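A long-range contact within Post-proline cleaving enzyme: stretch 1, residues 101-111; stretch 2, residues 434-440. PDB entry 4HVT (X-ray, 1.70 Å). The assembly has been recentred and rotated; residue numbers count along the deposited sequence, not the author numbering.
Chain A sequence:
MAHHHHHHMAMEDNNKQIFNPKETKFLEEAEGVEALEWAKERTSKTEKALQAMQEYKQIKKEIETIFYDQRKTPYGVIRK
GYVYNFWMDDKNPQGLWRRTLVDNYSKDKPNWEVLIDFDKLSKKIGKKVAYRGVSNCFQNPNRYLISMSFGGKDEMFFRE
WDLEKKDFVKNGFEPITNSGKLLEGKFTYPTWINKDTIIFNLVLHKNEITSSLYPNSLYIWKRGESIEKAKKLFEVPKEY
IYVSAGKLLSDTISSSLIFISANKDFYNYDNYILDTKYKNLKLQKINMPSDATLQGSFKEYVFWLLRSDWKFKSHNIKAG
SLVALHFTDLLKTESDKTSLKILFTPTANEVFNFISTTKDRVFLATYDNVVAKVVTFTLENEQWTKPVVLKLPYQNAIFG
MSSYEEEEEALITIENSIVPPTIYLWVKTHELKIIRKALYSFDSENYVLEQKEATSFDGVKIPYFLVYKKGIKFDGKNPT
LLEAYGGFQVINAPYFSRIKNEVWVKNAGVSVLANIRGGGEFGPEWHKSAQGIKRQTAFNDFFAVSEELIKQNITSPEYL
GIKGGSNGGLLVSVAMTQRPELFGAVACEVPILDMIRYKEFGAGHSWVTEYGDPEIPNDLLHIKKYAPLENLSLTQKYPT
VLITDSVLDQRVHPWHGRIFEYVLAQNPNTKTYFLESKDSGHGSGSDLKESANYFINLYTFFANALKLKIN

Stretch 1 (101-111) LVDNYSKDKPN
Stretch 2, residues 434-440: IIRKALY

What does Arg436 do at the centre of this contact? It covers the most surface of any residue here, and its guanidinium gathers three backbone carbonyls of stretch 1 near its own plane. Arg436 NH1 donates hydrogen bonds to Tyr105 O at 2.8 Å and to Lys107 O at 2.7 Å, while Arg436 NH2 donates to Asp108 O at 2.9 Å, the straightest of the three at 169°. Arginine suits the place because its flat, multi-donor head can serve several carbonyls at once. With chi1 m, chi2 t, chi3 p and chi4 81°, the chain leaves an extended backbone (phi/psi -145/136) sideways and brings its end to stretch 1.

How does stretch 1 present those carbonyls? A weakly bonded helix spans about 102-105, with Asn104 N to Leu101 O at 2.8 Å and Tyr105 N to Val102 O at 3.1 Å. The chain then turns: Lys107 N bonds Asn104 O at 2.9 Å, Ser106 keeps phi/psi of -80/-11, Lys107 opens to -80/145 and Asp108 returns to -52/-45. The CA-to-CB bond of Lys107 points away from stretch 2, Lys107 NZ bonds Asn104 OD1 at 3.0 Å, and it is the backbone oxygen of Lys107 that meets Arg436.

Where does the buried Tyr105 ring fit? Its side chain (chi1 t, chi2 64°) starts sideways and its end comes nearer to stretch 2. Arg436 CD sits over one face, 3.7 Å from the Tyr105 ring centroid in a CH-pi contact, so the aliphatic part of the arginine packs on the aromatic surface; the guanidinium carbon CZ, 5.4 Å from the centroid, adds at most a weak cation-pi attraction. Tyr105 OH is hydrogen-bonded elsewhere in the structure.

What does Ile435, second in covered area, contribute? Its side chain, t at both chi1 and chi2, brings Ile435 CD1 to the edge of the tyrosine ring, 3.7 Å from Tyr105 CD2, an apolar contact fitting for a branched aliphatic residue. The backbones are close here: Ser106 CA lies 5.1 Å from Ile435 CA and makes a CA-H...O contact of 3.5 Å with Ile435 O. One water donates to both Ser106 O (2.8 Å) and Ile435 O (2.7 Å).

What closes the other end? The CA-to-CB bond of Leu439 points toward stretch 1, chi1 m and chi2 t, with Leu439 CA 7.4 Å from Asp108 CA. Leu439 CD1 reaches 3.5 Å from Asp108 O, and Leu439 CD2 lies 3.6 Å from Asp108 CG. Together the two stretches bury 409 Å².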

# COMPACT_ATOMS: atom_id res chain seq x y z
N LEU A 101 -25.60 -6.32 11.39
CA LEU A 101 -25.55 -6.07 12.82
C LEU A 101 -24.36 -6.81 13.46
O LEU A 101 -24.06 -7.95 13.10
CB LEU A 101 -26.86 -6.54 13.45
CG LEU A 101 -28.10 -5.70 13.03
CD1 LEU A 101 -29.40 -6.38 13.39
CD2 LEU A 101 -28.01 -4.36 13.73
N VAL A 102 -23.71 -6.16 14.42
CA VAL A 102 -22.55 -6.69 15.06
C VAL A 102 -22.92 -8.07 15.66
O VAL A 102 -22.12 -9.00 15.61
CB VAL A 102 -21.97 -5.76 16.18
CG1 VAL A 102 -20.87 -6.47 16.94
CG2 VAL A 102 -21.37 -4.49 15.62
N ASP A 103 -24.13 -8.20 16.21
CA ASP A 103 -24.53 -9.51 16.76
C ASP A 103 -24.54 -10.65 15.72
O ASP A 103 -24.36 -11.81 16.08
CB ASP A 103 -25.90 -9.44 17.42
CG ASP A 103 -25.85 -8.92 18.85
OD1 ASP A 103 -24.86 -8.32 19.28
OD2 ASP A 103 -26.85 -9.13 19.58
N ASN A 104 -24.80 -10.34 14.46
CA ASN A 104 -24.80 -11.33 13.39
C ASN A 104 -23.42 -11.70 12.91
O ASN A 104 -23.25 -12.72 12.26
CB ASN A 104 -25.57 -10.84 12.16
CG ASN A 104 -27.04 -10.65 12.43
OD1 ASN A 104 -27.61 -11.31 13.27
ND2 ASN A 104 -27.65 -9.72 11.71
N TYR A 105 -22.46 -10.82 13.16
CA TYR A 105 -21.11 -10.95 12.56
C TYR A 105 -20.39 -12.16 13.11
O TYR A 105 -19.46 -12.66 12.47
CB TYR A 105 -20.29 -9.66 12.78
CG TYR A 105 -18.98 -9.62 12.07
CD1 TYR A 105 -18.93 -9.63 10.65
CD2 TYR A 105 -17.82 -9.47 12.76
CE1 TYR A 105 -17.72 -9.52 10.00
CE2 TYR A 105 -16.60 -9.34 12.13
CZ TYR A 105 -16.57 -9.37 10.74
OH TYR A 105 -15.34 -9.19 10.13
N SER A 106 -20.84 -12.66 14.25
CA SER A 106 -20.25 -13.89 14.83
C SER A 106 -20.78 -15.14 14.17
O SER A 106 -20.28 -16.23 14.46
CB SER A 106 -20.51 -13.95 16.33
OG SER A 106 -21.89 -13.97 16.60
N LYS A 107 -21.82 -15.03 13.36
CA LYS A 107 -22.40 -16.22 12.70
C LYS A 107 -21.58 -16.61 11.50
O LYS A 107 -21.06 -15.71 10.83
CB LYS A 107 -23.83 -15.93 12.28
CG LYS A 107 -24.67 -15.67 13.52
CD LYS A 107 -26.04 -15.15 13.20
CE LYS A 107 -26.86 -15.08 14.48
NZ LYS A 107 -27.93 -14.06 14.36
N ASP A 108 -21.45 -17.90 11.21
CA ASP A 108 -20.64 -18.28 10.03
C ASP A 108 -21.09 -17.53 8.78
O ASP A 108 -20.24 -17.02 8.02
CB ASP A 108 -20.72 -19.79 9.77
CG ASP A 108 -19.75 -20.59 10.62
OD1 ASP A 108 -19.13 -20.02 11.54
OD2 ASP A 108 -19.57 -21.81 10.32
N LYS A 109 -22.41 -17.46 8.57
CA LYS A 109 -22.98 -16.83 7.36
C LYS A 109 -23.96 -15.74 7.75
O LYS A 109 -25.16 -16.00 7.84
CB LYS A 109 -23.64 -17.89 6.47
N PRO A 110 -23.47 -14.52 8.05
CA PRO A 110 -24.32 -13.42 8.46
C PRO A 110 -25.30 -13.02 7.35
O PRO A 110 -24.99 -13.21 6.19
CB PRO A 110 -23.30 -12.28 8.73
CG PRO A 110 -22.03 -12.99 9.09
CD PRO A 110 -22.05 -14.15 8.15
N ASN A 111 -26.42 -12.41 7.74
CA ASN A 111 -27.41 -11.83 6.82
C ASN A 111 -26.91 -10.41 6.51
O ASN A 111 -27.05 -9.48 7.33
CB ASN A 111 -28.80 -11.74 7.45
N ILE A 434 -12.87 -13.55 20.81
CA ILE A 434 -12.91 -14.02 19.44
C ILE A 434 -14.29 -13.75 18.83
O ILE A 434 -15.30 -14.09 19.47
CB ILE A 434 -12.64 -15.56 19.33
CG1 ILE A 434 -11.18 -15.84 19.66
CG2 ILE A 434 -13.00 -16.03 17.95
CD1 ILE A 434 -10.89 -17.24 20.14
N ILE A 435 -14.35 -13.17 17.62
CA ILE A 435 -15.64 -13.03 16.91
C ILE A 435 -15.74 -13.86 15.61
O ILE A 435 -16.83 -14.40 15.32
CB ILE A 435 -16.02 -11.55 16.72
CG1 ILE A 435 -17.50 -11.39 16.29
CG2 ILE A 435 -15.11 -10.82 15.74
CD1 ILE A 435 -18.03 -9.97 16.47
N ARG A 436 -14.64 -14.02 14.89
CA ARG A 436 -14.62 -14.87 13.71
C ARG A 436 -13.29 -15.59 13.54
O ARG A 436 -12.23 -14.99 13.66
CB ARG A 436 -14.86 -14.11 12.39
CG ARG A 436 -16.18 -13.39 12.22
CD ARG A 436 -16.36 -12.89 10.80
NE ARG A 436 -16.57 -14.00 9.84
CZ ARG A 436 -17.73 -14.63 9.63
NH1 ARG A 436 -18.82 -14.24 10.25
NH2 ARG A 436 -17.81 -15.68 8.80
N LYS A 437 -13.38 -16.88 13.23
CA LYS A 437 -12.25 -17.60 12.68
C LYS A 437 -12.42 -17.82 11.19
O LYS A 437 -13.52 -17.75 10.65
CB LYS A 437 -12.07 -18.93 13.40
CG LYS A 437 -11.65 -18.68 14.84
CD LYS A 437 -10.83 -19.79 15.39
CE LYS A 437 -10.58 -19.58 16.87
NZ LYS A 437 -10.35 -20.90 17.56
N ALA A 438 -11.32 -18.17 10.51
CA ALA A 438 -11.40 -18.52 9.11
C ALA A 438 -12.37 -19.68 8.89
O ALA A 438 -12.36 -20.65 9.66
CB ALA A 438 -10.03 -18.91 8.56
N LEU A 439 -13.19 -19.59 7.86
CA LEU A 439 -14.09 -20.69 7.53
C LEU A 439 -13.43 -21.67 6.56
O LEU A 439 -13.89 -22.79 6.38
CB LEU A 439 -15.37 -20.19 6.90
CG LEU A 439 -16.22 -19.26 7.73
CD1 LEU A 439 -17.42 -18.76 6.94
CD2 LEU A 439 -16.65 -19.96 8.98
N TYR A 440 -12.36 -21.23 5.93
CA TYR A 440 -11.59 -22.10 5.07
C TYR A 440 -10.58 -22.88 5.89
O TYR A 440 -10.27 -22.53 7.00
CB TYR A 440 -10.88 -21.29 3.99
CG TYR A 440 -9.93 -20.25 4.50
CD1 TYR A 440 -8.63 -20.56 4.83
CD2 TYR A 440 -10.34 -18.91 4.63
CE1 TYR A 440 -7.74 -19.57 5.29
CE2 TYR A 440 -9.46 -17.95 5.09
CZ TYR A 440 -8.17 -18.28 5.41
OH TYR A 440 -7.35 -17.23 5.83
O HOH W 1 -18.10 -16.57 16.22